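Local structure of beta-lactamase (4EWF) at residues Ala16-Ala19 with Ala20-Thr24; Ala50-Thr53 with Val54-Pro57; Gln195-Pro198 with Arg199-Gly202; Pro247-His250 with Ala251-Ala255; Asp258-Arg261 with Ala262-Ala266. The protein probably hydrolyses the amide bond of beta-lactam antibiotics, turning a beta-lactam and water into a substituted beta-amino acid, as expected of a class A beta-lactamase. One frame throughout, in Å; residues are numbered along the deposited sequence.

From the N terminus, contact 1 (16-24) ends the first helix, 12-22, just before the chain enters the five-stranded sheet. Contact 2 (50-57) makes the turn from strand 48-49 into helix 55-67, about 24 Å from contact 1 between centres. Contact 3 (195-202) shapes the loop between helix 182-192 and strand 212-220. Contacts 4 and 5 are the start and the end of the last helix, 249-266. All five are local, each within one continuous stretch and in series along the chain, so none encloses or crosses another. In space, contact 1 packs on contacts 4 and 5, joining the terminal helices, while Glu253 of contact 4 binds Arg200 and Asn197 of contact 3.

Contact 1 of 5, residues Ala16-Ala19 with Ala20-Thr24; sequences AAVA and AAEAT
The last turns of the N-terminal alpha-helix, residues 12-22, form this contact, in which the backbone of Ala16-Ala19 hands its carbonyls to the amides of Ala20-Glu22. Regular i to i+4 bonds run from Ala20 N to Ala16 O (3.0 Å) and from Ala21 N to Ala17 O (3.1 Å). At Glu22 the pattern loosens: its N binds Val18 O at 3.0 Å, and a weak second bond reaches back to Ala19 O at 3.2 Å. Beyond it, Ala23 N makes a weak bond to Ala20 O.

Alanine suits these turns because a lone methyl favours helix and takes little room. The methyls of Ala16, Ala19 and Ala20 face the exposed side, whereas Ala17 and Ala21 lie against Ile259 and Ala255 of helix 249-266, where small side chains let two helices come close. Val18 is buried and adds a branched surface: CG2 faces Ile259, while CG1, held trans to the valine's own amide nitrogen (chi1 169°), lies alongside the Glu22 side chain.

Glu22 runs beside Val18 and points the same way, its CG resting 3.5 Å from Val18 O. Its carboxylate serves the neighbouring sheet, since OE2 accepts from Val28 N and His42 NE2, two bonds that fix the carboxylate. On the side of the valine, Glu22 OE1 lies 4.0 Å from Val18 CG1.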
loop_
_atom_site.group_PDB
_atom_site.type_symbol
_atom_site.label_atom_id
_atom_site.label_comp_id
_atom_site.label_asym_id
_atom_site.label_seq_id
_atom_site.Cartn_x
_atom_site.Cartn_y
_atom_site.Cartn_z
ATOM N N ALA A 16 16.956 0.636 -15.493
ATOM C CA ALA A 16 18.175 0.014 -14.962
ATOM C C ALA A 16 17.998 -0.513 -13.540
ATOM O O ALA A 16 18.517 -1.580 -13.205
ATOM C CB ALA A 16 19.365 0.993 -15.007
ATOM N N ALA A 17 17.302 0.249 -12.694
ATOM C CA ALA A 17 17.042 -0.177 -11.322
ATOM C C ALA A 17 16.200 -1.456 -11.314
ATOM O O ALA A 17 16.422 -2.377 -10.517
ATOM C CB ALA A 17 16.326 0.937 -10.542
ATOM N N VAL A 18 15.215 -1.499 -12.201
ATOM C CA VAL A 18 14.362 -2.672 -12.328
ATOM C C VAL A 18 15.189 -3.872 -12.780
ATOM O O VAL A 18 15.103 -4.949 -12.193
ATOM C CB VAL A 18 13.184 -2.419 -13.311
ATOM C CG1 VAL A 18 12.443 -3.729 -13.661
ATOM C CG2 VAL A 18 12.212 -1.412 -12.715
ATOM N N ALA A 19 16.012 -3.673 -13.806
ATOM C CA ALA A 19 16.813 -4.763 -14.354
ATOM C C ALA A 19 17.746 -5.334 -13.291
ATOM O O ALA A 19 17.909 -6.545 -13.196
ATOM C CB ALA A 19 17.611 -4.296 -15.583
ATOM N N ALA A 20 18.350 -4.463 -12.483
ATOM C CA ALA A 20 19.234 -4.920 -11.429
ATOM C C ALA A 20 18.459 -5.713 -10.372
ATOM O O ALA A 20 18.974 -6.669 -9.813
ATOM C CB ALA A 20 19.960 -3.745 -10.782
ATOM N N ALA A 21 17.232 -5.296 -10.083
ATOM C CA ALA A 21 16.440 -5.979 -9.073
ATOM C C ALA A 21 16.095 -7.398 -9.546
ATOM O O ALA A 21 16.009 -8.330 -8.751
ATOM C CB ALA A 21 15.176 -5.180 -8.758
ATOM N N GLU A 22 15.906 -7.554 -10.849
ATOM C CA GLU A 22 15.492 -8.837 -11.418
ATOM C C GLU A 22 16.655 -9.744 -11.815
ATOM O O GLU A 22 16.448 -10.888 -12.245
ATOM C CB GLU A 22 14.594 -8.609 -12.633
ATOM C CG GLU A 22 13.301 -7.895 -12.309
ATOM C CD GLU A 22 12.388 -7.770 -13.515
ATOM O OE1 GLU A 22 12.906 -7.620 -14.646
ATOM O OE2 GLU A 22 11.145 -7.830 -13.337
ATOM N N ALA A 23 17.874 -9.238 -11.672
ATOM C CA ALA A 23 19.045 -9.941 -12.162
ATOM C C ALA A 23 19.242 -11.328 -11.536
ATOM O O ALA A 23 19.789 -12.218 -12.179
ATOM C CB ALA A 23 20.298 -9.081 -11.984
ATOM N N THR A 24 18.813 -11.519 -10.291
ATOM C CA THR A 24 18.987 -12.830 -9.662
ATOM C C THR A 24 17.804 -13.779 -9.888
ATOM O O THR A 24 17.735 -14.845 -9.281
ATOM C CB THR A 24 19.329 -12.730 -8.156
ATOM O OG1 THR A 24 18.366 -11.900 -7.494
ATOM C CG2 THR A 24 20.724 -12.141 -7.967
#

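Contact 2 of 5, residues Ala50-Thr53 with Val54-Pro57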
loop_
_atom_site.group_PDB
_atom_site.type_symbol
_atom_site.label_atom_id
_atom_site.label_comp_id
_atom_site.label_asym_id
_atom_site.label_seq_id
_atom_site.Cartn_x
_atom_site.Cartn_y
_atom_site.Cartn_z
ATOM N N ALA A 50 -0.796 -9.573 -3.193
ATOM C CA ALA A 50 -0.911 -8.219 -2.671
ATOM C C ALA A 50 -0.241 -8.114 -1.314
ATOM O O ALA A 50 0.248 -7.045 -0.952
ATOM C CB ALA A 50 -2.384 -7.802 -2.555
ATOM N N ALA A 51 -0.215 -9.222 -0.568
ATOM C CA ALA A 51 0.189 -9.140 0.831
ATOM C C ALA A 51 -0.607 -8.011 1.497
ATOM O O ALA A 51 -1.787 -7.790 1.190
ATOM C CB ALA A 51 1.698 -8.888 0.943
ATOM N N SER A 52 0.039 -7.256 2.371
ATOM C CA SER A 52 -0.659 -6.210 3.112
ATOM C C SER A 52 -1.095 -4.965 2.325
ATOM O O SER A 52 -1.745 -4.097 2.897
ATOM C CB SER A 52 0.193 -5.772 4.308
ATOM O OG SER A 52 0.223 -6.808 5.264
ATOM N N THR A 53 -0.744 -4.851 1.043
ATOM C CA THR A 53 -1.114 -3.635 0.315
ATOM C C THR A 53 -2.628 -3.557 0.176
ATOM O O THR A 53 -3.188 -2.479 0.024
ATOM C CB THR A 53 -0.474 -3.539 -1.086
ATOM O OG1 THR A 53 -0.950 -4.611 -1.915
ATOM C CG2 THR A 53 1.036 -3.588 -0.986
ATOM N N VAL A 54 -3.291 -4.704 0.277
ATOM C CA VAL A 54 -4.750 -4.746 0.140
ATOM C C VAL A 54 -5.461 -4.035 1.305
ATOM O O VAL A 54 -6.676 -3.823 1.286
ATOM C CB VAL A 54 -5.251 -6.214 -0.031
ATOM C CG1 VAL A 54 -5.141 -6.981 1.274
ATOM C CG2 VAL A 54 -6.684 -6.240 -0.612
ATOM N N LYS A 55 -4.700 -3.644 2.316
ATOM C CA LYS A 55 -5.285 -2.865 3.395
ATOM C C LYS A 55 -5.677 -1.456 2.939
ATOM O O LYS A 55 -6.415 -0.759 3.633
ATOM C CB LYS A 55 -4.349 -2.856 4.606
ATOM C CG LYS A 55 -4.144 -4.274 5.131
ATOM C CD LYS A 55 -3.101 -4.371 6.253
ATOM C CE LYS A 55 -2.902 -5.842 6.633
ATOM N NZ LYS A 55 -1.970 -5.987 7.791
ATOM N N ILE A 56 -5.217 -1.052 1.754
ATOM C CA ILE A 56 -5.602 0.249 1.216
ATOM C C ILE A 56 -7.079 0.274 0.834
ATOM O O ILE A 56 -7.843 1.065 1.369
ATOM C CB ILE A 56 -4.718 0.671 0.021
ATOM C CG1 ILE A 56 -3.308 1.045 0.506
ATOM C CG2 ILE A 56 -5.363 1.849 -0.747
ATOM C CD1 ILE A 56 -2.303 1.242 -0.652
ATOM N N PRO A 57 -7.496 -0.599 -0.095
ATOM C CA PRO A 57 -8.926 -0.582 -0.411
ATOM C C PRO A 57 -9.799 -0.939 0.795
ATOM O O PRO A 57 -10.935 -0.499 0.840
ATOM C CB PRO A 57 -9.061 -1.636 -1.522
ATOM C CG PRO A 57 -7.834 -2.469 -1.428
ATOM C CD PRO A 57 -6.746 -1.544 -0.942
#
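The turn into helix 55-67 carries Ser52 and Lys55 in an SxxK pattern, which in class A beta-lactamases supplies the nucleophilic serine and its lysine; the same roles are probable here. Ala50 O receives two bonds from the same face of its plane, from Thr53 N at 3.1 Å and from Thr53 OG1 at 2.9 Å. Threonine can do this because a chi1 of 64° tucks OG1 between the two arms of its own backbone, folded back over the turn.

The carbonyls of Ser52 and Thr53 make i to i+3 bonds of the 3-10 kind. Lys55 N donates to Ser52 O at 3.0 Å and Ile56 N to Thr53 O at 3.0 Å. Pro57, lacking an N-H, suits the first turn, where it owes no bond.

The extended aliphatic part of Lys55 passes over Ser52 O, bringing NZ beside the serine. NZ is buried and satisfied by Ser113 OG and Asn115 OD1; Ser52 OG is likewise hydrogen-bonded to Ser113 OG and to a sulfate, probably from the crystallisation liquor, lying where a substrate pocket would be expected. Lys216 of strand 212-220 touches both side chains. Behind the turn, Val54 packs against two small residues: Ala50 CB lies 4.1 Å from Val54 CB, and Val54 CG1 lies 3.5 Å from Ala51 O.

Contact 3 of 5, residues Gln195-Pro198 with Arg199-Gly202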
loop_
_atom_site.group_PDB
_atom_site.type_symbol
_atom_site.label_atom_id
_atom_site.label_comp_id
_atom_site.label_asym_id
_atom_site.label_seq_id
_atom_site.Cartn_x
_atom_site.Cartn_y
_atom_site.Cartn_z
ATOM N N GLN A 195 2.829 5.560 7.952
ATOM C CA GLN A 195 3.636 4.376 7.623
ATOM C C GLN A 195 4.932 4.340 8.446
ATOM O O GLN A 195 5.699 5.300 8.441
ATOM C CB GLN A 195 3.967 4.394 6.123
ATOM C CG GLN A 195 4.910 3.296 5.643
ATOM C CD GLN A 195 4.450 1.916 6.057
ATOM O OE1 GLN A 195 5.132 1.239 6.810
ATOM N NE2 GLN A 195 3.294 1.491 5.556
ATOM N N GLN A 196 5.180 3.245 9.158
ATOM C CA GLN A 196 6.340 3.214 10.052
ATOM C C GLN A 196 7.622 2.637 9.444
ATOM O O GLN A 196 8.688 2.745 10.048
ATOM C CB GLN A 196 6.003 2.498 11.364
ATOM C CG GLN A 196 4.961 3.252 12.170
ATOM C CD GLN A 196 4.969 2.873 13.637
ATOM O OE1 GLN A 196 5.700 1.967 14.061
ATOM N NE2 GLN A 196 4.161 3.576 14.429
ATOM N N ASN A 197 7.519 2.017 8.270
ATOM C CA ASN A 197 8.698 1.465 7.607
ATOM C C ASN A 197 9.183 2.374 6.472
ATOM O O ASN A 197 8.597 2.364 5.386
ATOM C CB ASN A 197 8.381 0.076 7.052
ATOM C CG ASN A 197 9.583 -0.564 6.370
ATOM O OD1 ASN A 197 10.676 -0.018 6.402
ATOM N ND2 ASN A 197 9.381 -1.730 5.764
ATOM N N PRO A 198 10.247 3.154 6.716
ATOM C CA PRO A 198 10.758 4.109 5.721
ATOM C C PRO A 198 11.770 3.523 4.732
ATOM O O PRO A 198 12.425 4.298 4.029
ATOM C CB PRO A 198 11.492 5.128 6.591
ATOM C CG PRO A 198 12.074 4.292 7.682
ATOM C CD PRO A 198 11.007 3.236 7.980
ATOM N N ARG A 199 11.897 2.202 4.663
ATOM C CA ARG A 199 13.012 1.591 3.945
ATOM C C ARG A 199 12.702 1.317 2.473
ATOM O O ARG A 199 13.580 0.886 1.719
ATOM C CB ARG A 199 13.419 0.277 4.626
ATOM C CG ARG A 199 13.944 0.451 6.050
ATOM C CD ARG A 199 14.140 -0.898 6.715
ATOM N NE ARG A 199 14.496 -0.782 8.135
ATOM C CZ ARG A 199 13.609 -0.545 9.098
ATOM N NH1 ARG A 199 12.327 -0.373 8.785
ATOM N NH2 ARG A 199 13.999 -0.469 10.365
ATOM N N ARG A 200 11.460 1.545 2.063
ATOM C CA ARG A 200 11.090 1.234 0.676
ATOM C C ARG A 200 10.821 2.527 -0.105
ATOM O O ARG A 200 11.758 3.260 -0.433
ATOM C CB ARG A 200 9.931 0.228 0.634
ATOM C CG ARG A 200 10.231 -1.014 1.505
ATOM C CD ARG A 200 9.126 -2.062 1.535
ATOM N NE ARG A 200 9.378 -3.029 2.606
ATOM C CZ ARG A 200 8.611 -4.083 2.881
ATOM N NH1 ARG A 200 7.523 -4.337 2.156
ATOM N NH2 ARG A 200 8.939 -4.885 3.891
ATOM N N ILE A 201 9.557 2.832 -0.387
ATOM C CA ILE A 201 9.249 4.096 -1.057
ATOM C C ILE A 201 9.860 5.252 -0.263
ATOM O O ILE A 201 10.397 6.216 -0.829
ATOM C CB ILE A 201 7.726 4.299 -1.215
ATOM C CG1 ILE A 201 7.197 3.391 -2.325
ATOM C CG2 ILE A 201 7.404 5.765 -1.500
ATOM C CD1 ILE A 201 5.682 3.283 -2.374
ATOM N N GLY A 202 9.814 5.147 1.058
ATOM C CA GLY A 202 10.244 6.269 1.875
ATOM C C GLY A 202 11.745 6.518 1.937
ATOM O O GLY A 202 12.196 7.545 2.449
HETATM O O HOH W 1 10.349 -0.070 10.816
HETATM O O HOH W 2 8.918 2.773 2.728
#
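An Asx turn in the loop between helix 182-192 and strand 212-220, this contact gathers Arg199 and Arg200 round Asn197. Asn197 OD1 takes two bonds from one residue, Arg199 N at 3.1 Å and Arg199 NH1 at 2.9 Å. The donors approach from opposite faces of the amide, while OD1 itself lies at the edge of the guanidinium; the two flat groups are turned 58° apart. A chi1 of -179° swings the short asparagine chain forward beside its own carbonyl, where OD1 meets the amide two residues on; the ring of Pro198 between them already restrains the bend.

Water 2 bridges the inside of the turn, donating to Asn197 O at 2.7 Å and accepting from Arg200 N and Gly202 N. Gly202, without a side chain, lets the backbone close against Pro198.

Arg200 crosses Asn197 at about a right angle, and Asn197 ND2 and Arg200 NE, both donors, lie 3.4 Å apart without bonding. Glu253 OE2 of helix 249-266 accepts from both, while Ser219 OG and Asn225 O hold the far end of Arg200. The carboxylate thus offsets the cost of burying the guanidinium's charge, probably fixes its orientation, and fastens the loop to the helix.

Contact 4 of 5, residues Pro247-His250 with Ala251-Ala255; sequences PDLH and AGEQA
Asp248 is the N-cap of the C-terminal helix, 249-266, which packs on the five-stranded sheet. In the capping bond, Ala251 N donates to Asp248 OD1 at 2.9 Å; the carboxylate turns forward over the first turn because chi1, at 46°, keeps CG close above the aspartate's own backbone. An aspartate here suits the first-turn amide, and its negative charge probably also favours the helix N terminus.

The backbone bonds then follow in order: Gly252 N to Asp248 O, Glu253 N to Leu249 O at 2.9 Å, and Gln254 N to His250 O.

Among apolar contacts, Pro247 CD rests on Ala251 CB at 3.7 Å, a proline suiting the loop just ahead of the cap. Leu249 slants across the stem of Glu253, with CD1 3.8 Å from Glu253 CG, and both touch Val224 of strand 223-232.

Of the polar ends, Glu253 OE2 holds Arg200 and Asn197, and Leu249 also touches Arg200. Gln254 OE1 accepts from Arg203 NH2. The side chain of Gln254 runs alongside that of His250 on the exposed side, the amide and ring planes 74° apart, and Gln254 NE2 comes 3.5 Å from His250 CE1.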
loop_
_atom_site.group_PDB
_atom_site.type_symbol
_atom_site.label_atom_id
_atom_site.label_comp_id
_atom_site.label_asym_id
_atom_site.label_seq_id
_atom_site.Cartn_x
_atom_site.Cartn_y
_atom_site.Cartn_z
ATOM N N PRO A 247 16.169 -12.148 -3.643
ATOM C CA PRO A 247 16.899 -13.073 -2.762
ATOM C C PRO A 247 16.464 -13.064 -1.295
ATOM O O PRO A 247 16.473 -14.113 -0.653
ATOM C CB PRO A 247 18.345 -12.606 -2.905
ATOM C CG PRO A 247 18.399 -12.067 -4.315
ATOM C CD PRO A 247 17.086 -11.338 -4.466
ATOM N N ASP A 248 16.081 -11.909 -0.771
ATOM C CA ASP A 248 15.701 -11.810 0.634
ATOM C C ASP A 248 15.027 -10.479 0.898
ATOM O O ASP A 248 14.892 -9.651 -0.005
ATOM C CB ASP A 248 16.926 -11.985 1.562
ATOM C CG ASP A 248 18.137 -11.160 1.109
ATOM O OD1 ASP A 248 17.965 -9.988 0.689
ATOM O OD2 ASP A 248 19.267 -11.688 1.167
ATOM N N LEU A 249 14.600 -10.279 2.142
ATOM C CA LEU A 249 13.906 -9.058 2.515
ATOM C C LEU A 249 14.753 -7.824 2.186
ATOM O O LEU A 249 14.259 -6.863 1.599
ATOM C CB LEU A 249 13.541 -9.082 4.003
ATOM C CG LEU A 249 13.026 -7.760 4.580
ATOM C CD1 LEU A 249 11.676 -7.381 3.944
ATOM C CD2 LEU A 249 12.938 -7.832 6.128
ATOM N N HIS A 250 16.028 -7.854 2.569
ATOM C CA HIS A 250 16.919 -6.728 2.305
ATOM C C HIS A 250 16.946 -6.372 0.812
ATOM O O HIS A 250 16.898 -5.197 0.433
ATOM C CB HIS A 250 18.333 -7.052 2.765
ATOM C CG HIS A 250 19.356 -6.060 2.304
ATOM N ND1 HIS A 250 20.080 -6.221 1.139
ATOM C CD2 HIS A 250 19.770 -4.888 2.846
ATOM C CE1 HIS A 250 20.895 -5.191 0.984
ATOM N NE2 HIS A 250 20.727 -4.367 2.004
ATOM N N ALA A 251 17.031 -7.390 -0.039
ATOM C CA ALA A 251 17.103 -7.138 -1.473
ATOM C C ALA A 251 15.801 -6.514 -1.982
ATOM O O ALA A 251 15.808 -5.628 -2.844
ATOM C CB ALA A 251 17.420 -8.424 -2.231
ATOM N N GLY A 252 14.679 -6.988 -1.459
ATOM C CA GLY A 252 13.390 -6.443 -1.841
ATOM C C GLY A 252 13.256 -4.969 -1.463
ATOM O O GLY A 252 12.867 -4.139 -2.281
ATOM N N GLU A 253 13.591 -4.644 -0.222
ATOM C CA GLU A 253 13.503 -3.264 0.235
ATOM C C GLU A 253 14.456 -2.360 -0.547
ATOM O O GLU A 253 14.063 -1.280 -0.983
ATOM C CB GLU A 253 13.717 -3.161 1.748
ATOM C CG GLU A 253 12.645 -3.985 2.514
ATOM C CD GLU A 253 12.568 -3.662 4.000
ATOM O OE1 GLU A 253 13.629 -3.670 4.682
ATOM O OE2 GLU A 253 11.435 -3.403 4.480
ATOM N N GLN A 254 15.685 -2.815 -0.759
ATOM C CA GLN A 254 16.656 -2.022 -1.515
ATOM C C GLN A 254 16.177 -1.737 -2.953
ATOM O O GLN A 254 16.355 -0.631 -3.476
ATOM C CB GLN A 254 18.017 -2.727 -1.529
ATOM C CG GLN A 254 19.085 -2.004 -2.330
ATOM C CD GLN A 254 20.317 -1.720 -1.497
ATOM O OE1 GLN A 254 20.438 -0.656 -0.882
ATOM N NE2 GLN A 254 21.237 -2.686 -1.454
ATOM N N ALA A 255 15.579 -2.739 -3.589
ATOM C CA ALA A 255 15.086 -2.586 -4.951
ATOM C C ALA A 255 14.009 -1.510 -5.036
ATOM O O ALA A 255 14.049 -0.662 -5.913
ATOM C CB ALA A 255 14.543 -3.917 -5.477
#

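Contact 5 of 5, residues Asp258-Arg261 with Ala262-Ala266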
loop_
_atom_site.group_PDB
_atom_site.type_symbol
_atom_site.label_atom_id
_atom_site.label_comp_id
_atom_site.label_asym_id
_atom_site.label_seq_id
_atom_site.Cartn_x
_atom_site.Cartn_y
_atom_site.Cartn_z
ATOM N N ASP A 258 15.579 1.934 -4.554
ATOM C CA ASP A 258 16.365 2.343 -5.739
ATOM C C ASP A 258 15.480 2.731 -6.926
ATOM O O ASP A 258 15.753 3.684 -7.662
ATOM C CB ASP A 258 17.315 1.217 -6.175
ATOM C CG ASP A 258 18.505 1.046 -5.230
ATOM O OD1 ASP A 258 18.791 1.975 -4.446
ATOM O OD2 ASP A 258 19.160 -0.018 -5.278
ATOM N N ILE A 259 14.438 1.951 -7.146
ATOM C CA ILE A 259 13.502 2.261 -8.225
ATOM C C ILE A 259 12.822 3.620 -7.966
ATOM O O ILE A 259 12.710 4.462 -8.869
ATOM C CB ILE A 259 12.459 1.134 -8.338
ATOM C CG1 ILE A 259 13.114 -0.114 -8.945
ATOM C CG2 ILE A 259 11.256 1.586 -9.166
ATOM C CD1 ILE A 259 12.261 -1.403 -8.762
ATOM N N THR A 260 12.377 3.825 -6.722
ATOM C CA THR A 260 11.735 5.072 -6.306
ATOM C C THR A 260 12.685 6.279 -6.437
ATOM O O THR A 260 12.339 7.337 -6.981
ATOM C CB THR A 260 11.197 4.944 -4.835
ATOM O OG1 THR A 260 10.221 3.903 -4.764
ATOM C CG2 THR A 260 10.577 6.252 -4.355
ATOM N N ARG A 261 13.912 6.109 -5.977
ATOM C CA ARG A 261 14.882 7.178 -6.104
ATOM C C ARG A 261 15.104 7.576 -7.567
ATOM O O ARG A 261 15.154 8.768 -7.899
ATOM C CB ARG A 261 16.205 6.768 -5.472
ATOM C CG ARG A 261 17.208 7.892 -5.460
ATOM C CD ARG A 261 18.553 7.426 -5.950
ATOM N NE ARG A 261 19.459 7.125 -4.857
ATOM C CZ ARG A 261 20.057 5.950 -4.684
ATOM N NH1 ARG A 261 20.883 5.765 -3.658
ATOM N NH2 ARG A 261 19.836 4.962 -5.541
ATOM N N ALA A 262 15.272 6.572 -8.427
ATOM C CA ALA A 262 15.515 6.817 -9.835
ATOM C C ALA A 262 14.307 7.526 -10.440
ATOM O O ALA A 262 14.452 8.351 -11.320
ATOM C CB ALA A 262 15.781 5.498 -10.569
ATOM N N ALA A 263 13.110 7.187 -9.963
ATOM C CA ALA A 263 11.893 7.823 -10.468
ATOM C C ALA A 263 11.799 9.290 -10.032
ATOM O O ALA A 263 11.388 10.161 -10.813
ATOM C CB ALA A 263 10.646 7.032 -10.024
ATOM N N LEU A 264 12.215 9.568 -8.796
ATOM C CA LEU A 264 12.229 10.939 -8.293
ATOM C C LEU A 264 13.190 11.809 -9.111
ATOM O O LEU A 264 12.871 12.951 -9.462
ATOM C CB LEU A 264 12.597 10.975 -6.801
ATOM C CG LEU A 264 11.535 10.502 -5.786
ATOM C CD1 LEU A 264 12.171 10.240 -4.417
ATOM C CD2 LEU A 264 10.384 11.507 -5.640
ATOM N N GLN A 265 14.364 11.265 -9.411
ATOM C CA GLN A 265 15.323 11.961 -10.275
ATOM C C GLN A 265 14.782 12.142 -11.696
ATOM O O GLN A 265 14.889 13.221 -12.279
ATOM C CB GLN A 265 16.658 11.205 -10.306
ATOM C CG GLN A 265 17.400 11.183 -8.956
ATOM C CD GLN A 265 18.551 10.183 -8.936
ATOM O OE1 GLN A 265 18.740 9.417 -9.882
ATOM N NE2 GLN A 265 19.316 10.182 -7.855
ATOM N N ALA A 266 14.189 11.086 -12.256
ATOM C CA ALA A 266 13.724 11.144 -13.649
ATOM C C ALA A 266 12.659 12.235 -13.868
ATOM O O ALA A 266 12.636 12.890 -14.906
ATOM C CB ALA A 266 13.193 9.769 -14.110
#
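Asp258 begins this stretch of helix 249-266 by accepting Ala262 N at its O, 3.0 Å away. Its carboxylate stays on the outer side, where OD1 forms a salt bridge with Arg261 NH2 at 3.3 Å, an i to i+3 pair of opposite charges on the same side of the helix.

Ile259 follows, its O taking Ala263 N at 3.0 Å. The branched side chain faces inward, and the small methyls of Ala262 and Ala263 on the next turn allow helix 12-22 to approach closely.

At Thr260, O receives Leu264 N at 2.9 Å. The buried hydroxyl turns back to Ile256 O in the preceding turn, which satisfies it within the helix and leaves the methyl to the core: Thr260 CG2 lies 4.3 Å from Leu264 CD1.

Arg261 O accepts Gln265 N at 3.0 Å. The arginine sets out pointing directly away from its backbone nitrogen (chi1 -175°), then bends twice, which carries the guanidinium back toward Asp258 and into a cation-pi contact with Tyr204. Its aliphatic part runs alongside the extended chain of Gln265.

The helix is packed on three sides, Ile259 and Ala263 reaching both helix 12-22 and the sheet. Ile259, Ala262 and Ala263 meet Val14, Ala17 and Val18 of that helix; Ile259, Thr260, Ala263 and Leu264 lie on strands 27-33 and 235-244 through Ile32, Leu237 and Val239; and Asp258 and Arg261 meet the loop at Tyr204.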